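Local atomic coordinates of MmeI (Methylophilus methylotrophus, PDB entry 5HR4), a protein that restricts and modifies DNA as a Type IIL enzyme, probably methylating the exocyclic amino group of adenine with S-adenosyl-L-methionine as the methyl donor. Residues A[196-201]-A[426-431]; A[201-206]-A[442-447]; A[795-800]-A[897-902]; A[880-885]-A[889-894]. All coordinates share one frame; numbering follows the deposited sequence.

Contact 1 (A[196-201]-A[426-431]); sequences CLFAED and LWLTDH. With CA (calcium ion), chain G.
F198 reaches out from the end of helix 183-200 and sets its phenyl ring against L428 and H431, two residues one turn apart on helix 416-440. With CG anti to the backbone N (chi1 172°), the ring is carried straight into the gap between the helices, where the CA atoms of F198 and L428 stand 7.5 Å apart. L428 takes one face: its CB lies 4.3 Å from the centroid of the F198 ring, almost exactly on the ring normal, which makes a CH-pi contact. From there the leucine runs past the phenylalanine in the opposite sense, bringing L428 CD2 to 3.5 Å from F198 CD2.

H431 meets the far part of the ring. The two planes are nearly perpendicular, at 86°, yet the rings touch only along their margins and do not form a T-shaped stack. H431 CD2 approaches F198 CE2 to 3.5 Å, while F198 CZ lies in the plane of the imidazole. I204 also touches the histidine.

Cutting F198 back to an alanine would probably open a gap between the helices, leaving L428 without its ring face and H431 freer to turn.

Just beyond the helix end, both carboxylate oxygens of D201 bind the calcium ion, together with water 1, Q158 and the carbonyls of C283 and L285. Between the two segments themselves no hydrogen bond crosses: a buried apolar and aromatic contact joins the helicase spacer domain to the methyltransferase domain, so its hold rests on shape and dispersion.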
# COMPACT_ATOMS: atom_id res chain seq x y z
N CYS A 196 -12.75 -0.01 -29.67
CA CYS A 196 -13.29 0.76 -30.78
C CYS A 196 -12.99 2.24 -30.63
O CYS A 196 -12.66 2.92 -31.61
CB CYS A 196 -14.79 0.50 -30.92
SG CYS A 196 -15.17 -1.16 -31.53
N LEU A 197 -13.07 2.78 -29.40
CA LEU A 197 -12.79 4.20 -29.23
C LEU A 197 -11.34 4.51 -29.58
O LEU A 197 -11.06 5.50 -30.26
CB LEU A 197 -13.12 4.65 -27.81
CG LEU A 197 -14.61 4.59 -27.48
CD1 LEU A 197 -14.82 4.71 -26.01
CD2 LEU A 197 -15.35 5.69 -28.22
N PHE A 198 -10.42 3.65 -29.16
CA PHE A 198 -9.02 3.82 -29.53
C PHE A 198 -8.81 3.65 -31.03
O PHE A 198 -8.00 4.36 -31.64
CB PHE A 198 -8.16 2.83 -28.74
CG PHE A 198 -6.73 2.80 -29.16
CD1 PHE A 198 -5.83 3.74 -28.69
CD2 PHE A 198 -6.27 1.82 -30.04
CE1 PHE A 198 -4.48 3.70 -29.06
CE2 PHE A 198 -4.94 1.77 -30.42
CZ PHE A 198 -4.03 2.72 -29.93
N ALA A 199 -9.56 2.72 -31.65
CA ALA A 199 -9.26 2.34 -33.02
C ALA A 199 -9.64 3.42 -34.02
O ALA A 199 -8.94 3.62 -35.02
CB ALA A 199 -9.97 1.03 -33.38
N GLU A 200 -10.75 4.14 -33.79
CA GLU A 200 -11.14 5.13 -34.78
C GLU A 200 -10.25 6.37 -34.74
O GLU A 200 -10.19 7.12 -35.72
CB GLU A 200 -12.61 5.54 -34.61
CG GLU A 200 -12.95 6.24 -33.32
CD GLU A 200 -14.44 6.55 -33.24
OE1 GLU A 200 -15.08 6.54 -34.33
OE2 GLU A 200 -14.98 6.81 -32.12
N ASP A 201 -9.53 6.57 -33.63
CA ASP A 201 -8.64 7.71 -33.44
C ASP A 201 -7.21 7.38 -33.84
O ASP A 201 -6.31 8.21 -33.66
CB ASP A 201 -8.69 8.15 -31.98
CG ASP A 201 -9.93 8.93 -31.68
OD1 ASP A 201 -10.59 9.33 -32.67
OD2 ASP A 201 -10.22 9.14 -30.47
N LEU A 426 -2.74 -4.19 -23.07
CA LEU A 426 -1.54 -4.64 -23.75
C LEU A 426 -1.66 -4.50 -25.26
O LEU A 426 -0.67 -4.20 -25.93
CB LEU A 426 -1.22 -6.08 -23.35
CG LEU A 426 -0.40 -6.13 -22.06
CD1 LEU A 426 -0.48 -7.47 -21.41
CD2 LEU A 426 1.05 -5.81 -22.39
N TRP A 427 -2.84 -4.71 -25.83
CA TRP A 427 -2.94 -4.58 -27.28
C TRP A 427 -2.89 -3.12 -27.73
O TRP A 427 -2.27 -2.81 -28.75
CB TRP A 427 -4.21 -5.23 -27.79
CG TRP A 427 -4.15 -6.71 -27.93
CD1 TRP A 427 -3.19 -7.45 -28.58
CD2 TRP A 427 -5.11 -7.64 -27.44
NE1 TRP A 427 -3.50 -8.79 -28.50
CE2 TRP A 427 -4.68 -8.93 -27.81
CE3 TRP A 427 -6.31 -7.51 -26.71
CZ2 TRP A 427 -5.40 -10.07 -27.48
CZ3 TRP A 427 -7.01 -8.63 -26.38
CH2 TRP A 427 -6.56 -9.90 -26.76
N LEU A 428 -3.55 -2.22 -26.99
CA LEU A 428 -3.47 -0.80 -27.33
C LEU A 428 -2.04 -0.29 -27.21
O LEU A 428 -1.56 0.46 -28.08
CB LEU A 428 -4.40 0.02 -26.42
CG LEU A 428 -5.85 -0.42 -26.23
CD1 LEU A 428 -6.62 0.57 -25.33
CD2 LEU A 428 -6.57 -0.65 -27.56
N THR A 429 -1.32 -0.70 -26.16
CA THR A 429 0.08 -0.32 -26.07
C THR A 429 0.87 -0.89 -27.24
O THR A 429 1.69 -0.19 -27.85
CB THR A 429 0.68 -0.75 -24.74
OG1 THR A 429 -0.25 -0.50 -23.68
CG2 THR A 429 1.92 0.06 -24.47
N ASP A 430 0.61 -2.15 -27.58
CA ASP A 430 1.20 -2.73 -28.79
C ASP A 430 0.99 -1.82 -29.98
O ASP A 430 1.96 -1.40 -30.63
CB ASP A 430 0.60 -4.11 -29.07
CG ASP A 430 1.14 -4.74 -30.34
OD1 ASP A 430 2.31 -5.19 -30.31
OD2 ASP A 430 0.42 -4.80 -31.36
N HIS A 431 -0.26 -1.47 -30.27
CA HIS A 431 -0.50 -0.62 -31.43
C HIS A 431 0.14 0.75 -31.28
O HIS A 431 0.67 1.29 -32.25
CB HIS A 431 -1.98 -0.42 -31.68
CG HIS A 431 -2.25 0.25 -32.98
ND1 HIS A 431 -1.86 -0.30 -34.19
CD2 HIS A 431 -2.89 1.40 -33.28
CE1 HIS A 431 -2.24 0.49 -35.17
NE2 HIS A 431 -2.87 1.53 -34.65
CA CA G . -12.27 10.24 -31.19
O HOH W 1 -13.70 9.92 -33.10

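Contact 2 (A[201-206]-A[442-447]); sequences DTTIFE and GNYFAR. With CA (calcium ion), chain G.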
# COMPACT_ATOMS: atom_id res chain seq x y z
N ASP A 201 -9.53 6.57 -33.63
CA ASP A 201 -8.64 7.71 -33.44
C ASP A 201 -7.21 7.38 -33.84
O ASP A 201 -6.31 8.21 -33.66
CB ASP A 201 -8.69 8.15 -31.98
CG ASP A 201 -9.93 8.93 -31.68
OD1 ASP A 201 -10.59 9.33 -32.67
OD2 ASP A 201 -10.22 9.14 -30.47
N THR A 202 -6.99 6.19 -34.33
CA THR A 202 -5.73 5.77 -34.90
C THR A 202 -6.06 5.26 -36.31
O THR A 202 -7.15 5.51 -36.84
CB THR A 202 -5.09 4.73 -33.97
OG1 THR A 202 -4.95 5.31 -32.66
CG2 THR A 202 -3.72 4.33 -34.48
N THR A 203 -5.13 4.56 -36.91
CA THR A 203 -5.32 4.08 -38.27
C THR A 203 -5.88 2.67 -38.32
O THR A 203 -5.83 2.04 -39.38
CB THR A 203 -4.00 4.16 -39.01
OG1 THR A 203 -3.00 3.52 -38.22
CG2 THR A 203 -3.63 5.63 -39.21
N ILE A 204 -6.41 2.16 -37.21
CA ILE A 204 -6.97 0.81 -37.21
C ILE A 204 -8.29 0.79 -37.97
O ILE A 204 -8.46 0.00 -38.91
CB ILE A 204 -7.13 0.29 -35.78
CG1 ILE A 204 -5.77 0.21 -35.10
CG2 ILE A 204 -7.76 -1.09 -35.84
CD1 ILE A 204 -5.82 -0.34 -33.71
N PHE A 205 -9.24 1.61 -37.55
CA PHE A 205 -10.35 2.02 -38.41
C PHE A 205 -9.96 3.31 -39.13
O PHE A 205 -9.11 4.07 -38.65
CB PHE A 205 -11.63 2.30 -37.61
CG PHE A 205 -12.09 1.18 -36.72
CD1 PHE A 205 -11.54 -0.08 -36.78
CD2 PHE A 205 -13.12 1.41 -35.82
CE1 PHE A 205 -11.99 -1.09 -35.94
CE2 PHE A 205 -13.58 0.40 -34.99
CZ PHE A 205 -13.02 -0.86 -35.05
N GLU A 206 -10.59 3.55 -40.27
CA GLU A 206 -10.59 4.89 -40.85
C GLU A 206 -11.02 5.89 -39.79
O GLU A 206 -11.88 5.60 -38.96
CB GLU A 206 -11.56 5.00 -42.03
CG GLU A 206 -11.20 4.23 -43.29
CD GLU A 206 -12.27 4.41 -44.36
OE1 GLU A 206 -12.75 5.56 -44.52
OE2 GLU A 206 -12.65 3.42 -45.03
N GLY A 442 9.77 5.22 -41.07
CA GLY A 442 8.85 5.44 -42.17
C GLY A 442 8.38 4.22 -42.95
O GLY A 442 8.62 4.14 -44.16
N ASN A 443 7.75 3.25 -42.29
CA ASN A 443 6.92 2.31 -43.04
C ASN A 443 5.86 1.76 -42.10
O ASN A 443 6.15 1.45 -40.94
CB ASN A 443 7.71 1.17 -43.69
CG ASN A 443 8.52 0.38 -42.70
OD1 ASN A 443 8.94 0.91 -41.66
ND2 ASN A 443 8.77 -0.90 -43.01
N TYR A 444 4.65 1.62 -42.63
CA TYR A 444 3.50 1.27 -41.79
C TYR A 444 3.61 -0.17 -41.33
O TYR A 444 3.84 -1.08 -42.14
CB TYR A 444 2.20 1.48 -42.54
CG TYR A 444 0.97 1.31 -41.68
CD1 TYR A 444 0.45 2.40 -40.95
CD2 TYR A 444 0.31 0.09 -41.58
CE1 TYR A 444 -0.66 2.27 -40.17
CE2 TYR A 444 -0.81 -0.05 -40.80
CZ TYR A 444 -1.30 1.04 -40.09
OH TYR A 444 -2.44 0.91 -39.30
N PHE A 445 3.41 -0.38 -40.04
CA PHE A 445 3.48 -1.73 -39.49
C PHE A 445 2.51 -1.82 -38.32
O PHE A 445 2.69 -1.11 -37.32
CB PHE A 445 4.90 -2.05 -39.05
CG PHE A 445 4.99 -3.25 -38.18
CD1 PHE A 445 5.10 -4.52 -38.73
CD2 PHE A 445 4.99 -3.12 -36.79
CE1 PHE A 445 5.20 -5.63 -37.92
CE2 PHE A 445 5.10 -4.23 -35.98
CZ PHE A 445 5.20 -5.49 -36.54
N ALA A 446 1.51 -2.70 -38.44
CA ALA A 446 0.53 -2.93 -37.38
C ALA A 446 0.32 -4.42 -37.19
O ALA A 446 0.49 -5.22 -38.11
CB ALA A 446 -0.82 -2.26 -37.69
N ARG A 447 -0.05 -4.79 -35.97
CA ARG A 447 -0.37 -6.17 -35.65
C ARG A 447 -1.89 -6.35 -35.55
O ARG A 447 -2.42 -6.70 -34.48
CB ARG A 447 0.34 -6.60 -34.37
CG ARG A 447 1.81 -6.82 -34.57
CD ARG A 447 2.52 -6.84 -33.24
NE ARG A 447 3.77 -7.60 -33.32
CZ ARG A 447 4.76 -7.50 -32.43
NH1 ARG A 447 4.67 -6.65 -31.41
NH2 ARG A 447 5.85 -8.25 -32.57
CA CA G . -12.27 10.24 -31.19
O HOH W 1 -13.70 9.92 -33.10
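T203 and Y444 meet through their hydroxyls, with T203 OG1 2.9 Å from Y444 OH in a hydrogen bond whose donor could be either partner. The threonine oxygen comes in at the edge of the tyrosine ring, in its plane, on the CE1 side, where T203 OG1 is 3.3 Å from Y444 CE1. Behind it, T203 CB lies 3.6 Å from Y444 OH, and the two side chains pass alongside each other in opposite directions.

The torsions aim both groups. Y444 has CG anti to its backbone N (chi1 -172°), which stretches the phenol across to the other loop, and T203 tucks OG1 between its own N and carbonyl carbon.

The next shell fixes the loops. T203 also rests on M435 of helix 416-440, and on that helix S438 OG is hydrogen-bonded to both N443 O and F445 N, the residues flanking Y444. Further along the same loop, R447 forms a salt bridge with D430 and donates to the carbonyl of I404. On the other side, a probable backbone hydrogen bond from F205 N to A199 O ties the 201-206 loop back to helix 183-200, which it leaves beside the calcium ligand D201.

This is a link between two surface loops, one in the helicase spacer domain and one in the methyltransferase domain. With neutral hydroxyls at both ends, either direction of the bond is compatible with this geometry, and a switch would probably need little more than rotation of the hydroxyl hydrogens.

Contact 3 (A[795-800]-A[897-902]); sequences NCWMRN and ETYQKM
W797 on helix 792-801 and Y899 on helix 888-903 are the residues whose backbones come nearest, yet their CA atoms remain 10.4 Å apart, so large side chains must bridge the distance. Both have CG anti to the backbone N (chi1 -173° for the tryptophan). Both side chains set out toward the other helix, but the phenol then runs across the end of the indole, which meets it near its base. The far corner of the indole does the touching: W797 CH2 sits 3.9 Å from Y899 CB, and W797 CZ2 is 4.1 Å from Y899 CD1. The side chains cross at about a right angle. Their six-membered rings are inclined at 40°, an oblique meeting that is neither a stack nor an edge-to-face pair.

This is a helix-helix contact between the target recognition domain and the C-terminal domain, buried and about 9 Å at its nearest atom from the bound DNA. F896 and F820 also meet the indole, making W797 part of a larger aromatic cluster, while its NE1 hydrogen-bonds to T819 OG1, which limits rotation of the indole.

On the tryptophan helix, N800 folds its amide back one turn, and N800 ND2 donates to C796 O at 2.7 Å. That bond is close to straight (168° at the hydrogen), although the donor is tilted from the carbonyl plane. The same oxygen takes a weak bond from N800 N. R799 pairs through NH1 with E888, at the start of the helix that carries Y899.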
# COMPACT_ATOMS: atom_id res chain seq x y z
N ASN A 795 14.51 6.31 22.42
CA ASN A 795 13.77 6.78 21.24
C ASN A 795 14.38 6.23 19.96
O ASN A 795 13.66 5.99 18.97
CB ASN A 795 13.75 8.30 21.20
CG ASN A 795 12.76 8.91 22.16
OD1 ASN A 795 11.57 8.94 21.89
ND2 ASN A 795 13.25 9.42 23.29
N CYS A 796 15.69 6.03 19.93
CA CYS A 796 16.27 5.37 18.77
C CYS A 796 15.78 3.92 18.68
O CYS A 796 15.49 3.41 17.59
CB CYS A 796 17.79 5.44 18.85
SG CYS A 796 18.57 4.40 17.67
N TRP A 797 15.65 3.26 19.83
CA TRP A 797 15.11 1.91 19.85
C TRP A 797 13.66 1.90 19.36
O TRP A 797 13.32 1.21 18.40
CB TRP A 797 15.21 1.32 21.25
CG TRP A 797 14.83 -0.11 21.31
CD1 TRP A 797 13.69 -0.65 21.83
CD2 TRP A 797 15.59 -1.21 20.80
NE1 TRP A 797 13.70 -2.01 21.70
CE2 TRP A 797 14.85 -2.38 21.06
CE3 TRP A 797 16.83 -1.32 20.16
CZ2 TRP A 797 15.31 -3.65 20.69
CZ3 TRP A 797 17.27 -2.57 19.80
CH2 TRP A 797 16.52 -3.72 20.07
N MET A 798 12.80 2.69 20.01
CA MET A 798 11.42 2.87 19.56
C MET A 798 11.32 3.11 18.05
O MET A 798 10.46 2.52 17.37
CB MET A 798 10.77 4.02 20.32
CG MET A 798 9.38 4.42 19.84
SD MET A 798 9.35 5.56 18.43
CE MET A 798 10.25 6.97 19.07
N ARG A 799 12.20 3.97 17.50
CA ARG A 799 12.19 4.31 16.07
C ARG A 799 12.46 3.11 15.19
O ARG A 799 11.97 3.04 14.06
CB ARG A 799 13.24 5.37 15.76
CG ARG A 799 12.73 6.79 15.63
CD ARG A 799 13.90 7.74 15.49
NE ARG A 799 13.71 8.86 16.39
CZ ARG A 799 14.47 9.13 17.45
NH1 ARG A 799 15.51 8.38 17.77
NH2 ARG A 799 14.17 10.18 18.20
N ASN A 800 13.27 2.16 15.68
CA ASN A 800 13.74 1.06 14.84
C ASN A 800 12.95 -0.23 14.98
O ASN A 800 12.67 -0.89 13.96
CB ASN A 800 15.21 0.80 15.15
CG ASN A 800 16.09 1.78 14.46
OD1 ASN A 800 16.42 1.60 13.29
ND2 ASN A 800 16.45 2.84 15.15
N GLU A 897 23.66 -5.02 19.12
CA GLU A 897 24.68 -5.87 19.72
C GLU A 897 24.32 -6.20 21.17
O GLU A 897 24.41 -7.35 21.59
CB GLU A 897 26.06 -5.21 19.63
N THR A 898 23.88 -5.19 21.93
CA THR A 898 23.43 -5.43 23.29
C THR A 898 22.20 -6.33 23.33
O THR A 898 22.14 -7.30 24.10
CB THR A 898 23.11 -4.10 23.98
OG1 THR A 898 24.08 -3.12 23.60
CG2 THR A 898 23.11 -4.27 25.50
N TYR A 899 21.19 -6.01 22.52
CA TYR A 899 20.00 -6.85 22.48
C TYR A 899 20.36 -8.30 22.20
O TYR A 899 19.81 -9.22 22.82
CB TYR A 899 19.02 -6.33 21.43
CG TYR A 899 17.84 -7.24 21.18
CD1 TYR A 899 16.72 -7.21 22.02
CD2 TYR A 899 17.83 -8.13 20.12
CE1 TYR A 899 15.63 -8.04 21.80
CE2 TYR A 899 16.75 -8.96 19.89
CZ TYR A 899 15.66 -8.92 20.73
OH TYR A 899 14.59 -9.75 20.49
N GLN A 900 21.30 -8.53 21.29
CA GLN A 900 21.64 -9.91 20.94
C GLN A 900 22.42 -10.59 22.06
O GLN A 900 22.20 -11.78 22.34
CB GLN A 900 22.41 -9.95 19.63
CG GLN A 900 22.27 -11.28 18.95
CD GLN A 900 22.98 -11.33 17.63
OE1 GLN A 900 23.60 -10.35 17.21
NE2 GLN A 900 22.90 -12.48 16.96
N LYS A 901 23.34 -9.86 22.71
CA LYS A 901 24.04 -10.42 23.86
C LYS A 901 23.05 -10.89 24.92
O LYS A 901 23.19 -11.99 25.47
CB LYS A 901 25.03 -9.40 24.43
N MET A 902 22.02 -10.08 25.20
CA MET A 902 21.01 -10.48 26.18
C MET A 902 20.12 -11.60 25.65
O MET A 902 19.87 -12.58 26.36
CB MET A 902 20.16 -9.27 26.56
CG MET A 902 20.93 -8.20 27.30
SD MET A 902 19.87 -6.84 27.80
CE MET A 902 20.73 -6.27 29.27

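Contact 4 (A[880-885]-A[889-894]); sequences YGFKGP and IARIAF
F882 plugs the hollow that A890, R891 and F894 form on helix 888-903, at the bend of a helix-loop-helix. The preceding helix ends in a Schellman motif at G881, whose positive phi turns the chain so that F882 can face helix 888-903.

The phenyl of F882 is the bump. One wall of its socket is F894, met edge-to-face: F882 CD1 stands over the face of F894, toward its rim, 3.8 Å from F894 CG, with the planes at 57°. Another wall is R891, whose chain crosses the phenyl at about a right angle. R891 CG lies 3.6 Å from F882 CE2, which also sits over one face of the guanidinium, and that group is anchored by a salt bridge to D877. A890 lines the socket as well.

Two smaller fits frame this one. P885 presses its ring against the helix, with P885 CG 3.5 Å from A890 CB. Y880 brings CD2 into the plane of the F894 ring, 3.6 Å from F894 CE1, so these two rings touch at their edges; the tyrosine hydroxyl is turned to the carbonyl of P821.

With a serine in place of F894, the socket would lose a wall, and the F882 ring would probably be freer to swing while Y880 CD2 lost its neighbour.

Against one face of F882 the loop itself folds back, placing G884 N 3.6 Å above the ring plane, over its centre.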
# COMPACT_ATOMS: atom_id res chain seq x y z
N TYR A 880 25.83 2.99 29.32
CA TYR A 880 26.08 2.01 28.27
C TYR A 880 27.56 1.85 27.96
O TYR A 880 27.95 0.83 27.37
CB TYR A 880 25.38 2.40 26.97
CG TYR A 880 23.92 2.02 26.92
CD1 TYR A 880 22.98 2.69 27.67
CD2 TYR A 880 23.50 0.99 26.10
CE1 TYR A 880 21.65 2.34 27.62
CE2 TYR A 880 22.19 0.63 26.05
CZ TYR A 880 21.26 1.31 26.81
OH TYR A 880 19.94 0.95 26.75
N GLY A 881 28.39 2.83 28.32
CA GLY A 881 29.73 2.85 27.80
C GLY A 881 29.77 3.14 26.32
O GLY A 881 30.69 2.70 25.63
N PHE A 882 28.78 3.88 25.82
CA PHE A 882 28.68 4.16 24.39
C PHE A 882 29.51 5.39 24.07
O PHE A 882 29.23 6.50 24.55
CB PHE A 882 27.23 4.37 23.97
CG PHE A 882 27.07 4.70 22.52
CD1 PHE A 882 27.44 3.78 21.55
CD2 PHE A 882 26.55 5.92 22.13
CE1 PHE A 882 27.30 4.07 20.20
CE2 PHE A 882 26.40 6.23 20.79
CZ PHE A 882 26.78 5.30 19.82
N LYS A 883 30.54 5.19 23.25
CA LYS A 883 31.43 6.26 22.84
C LYS A 883 31.30 6.59 21.36
O LYS A 883 31.87 7.59 20.92
CB LYS A 883 32.88 5.88 23.16
N GLY A 884 30.53 5.81 20.59
CA GLY A 884 30.46 5.91 19.15
C GLY A 884 29.94 7.22 18.58
O GLY A 884 29.62 8.17 19.30
N PRO A 885 29.84 7.28 17.25
CA PRO A 885 29.73 8.57 16.54
C PRO A 885 28.46 9.39 16.80
O PRO A 885 28.33 10.45 16.18
CB PRO A 885 29.82 8.17 15.05
CG PRO A 885 29.79 6.68 15.01
CD PRO A 885 30.24 6.19 16.35
N ILE A 889 22.50 5.68 13.00
CA ILE A 889 23.12 4.45 12.48
C ILE A 889 23.90 3.72 13.57
O ILE A 889 23.71 2.53 13.81
CB ILE A 889 24.05 4.76 11.29
CG1 ILE A 889 23.29 5.42 10.14
CG2 ILE A 889 24.74 3.48 10.81
CD1 ILE A 889 22.99 4.49 9.00
N ALA A 890 24.82 4.44 14.22
CA ALA A 890 25.71 3.79 15.18
C ALA A 890 24.97 3.38 16.44
O ALA A 890 25.27 2.34 17.04
CB ALA A 890 26.89 4.71 15.53
N ARG A 891 24.00 4.20 16.88
CA ARG A 891 23.18 3.84 18.04
C ARG A 891 22.32 2.60 17.78
O ARG A 891 22.35 1.65 18.56
CB ARG A 891 22.32 5.04 18.47
CG ARG A 891 23.09 6.11 19.28
CD ARG A 891 22.18 7.22 19.82
NE ARG A 891 22.70 7.81 21.06
CZ ARG A 891 23.38 8.95 21.11
NH1 ARG A 891 23.64 9.63 20.00
NH2 ARG A 891 23.82 9.42 22.27
N ILE A 892 21.56 2.59 16.67
CA ILE A 892 20.78 1.39 16.33
C ILE A 892 21.66 0.14 16.34
O ILE A 892 21.32 -0.86 16.97
CB ILE A 892 20.09 1.54 14.97
N ALA A 893 22.80 0.21 15.64
CA ALA A 893 23.66 -0.97 15.51
C ALA A 893 24.23 -1.40 16.86
O ALA A 893 24.43 -2.60 17.09
CB ALA A 893 24.78 -0.67 14.52
N PHE A 894 24.45 -0.46 17.77
CA PHE A 894 25.02 -0.78 19.07
C PHE A 894 23.98 -1.38 20.01
O PHE A 894 24.28 -2.34 20.74
CB PHE A 894 25.63 0.48 19.69
CG PHE A 894 26.16 0.28 21.08
CD1 PHE A 894 25.33 0.38 22.18
CD2 PHE A 894 27.50 0.02 21.27
CE1 PHE A 894 25.83 0.19 23.45
CE2 PHE A 894 28.00 -0.16 22.54
CZ PHE A 894 27.17 -0.07 23.63

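How the contacts relate
From the N terminus, contact 1 is the first to open, at the end of helix 183-200, followed at once by contact 2, which shares D201. The chain then runs through the rest of the spacer and the first part of the methyltransferase domain before helix 416-440 closes contact 1 and the loop after it closes contact 2. Their segments alternate, so the two cross, and together they tie the spacer to the methyltransferase with centres 10 Å apart. Contact 3 opens later, on helix 792-801; contact 4 lies nested within its loop, and both end on helix 888-903. Contact 3 ties target recognition to C-terminal domain, while contact 4 closes a short turn within the latter; both lie on the other side of the chain's centre.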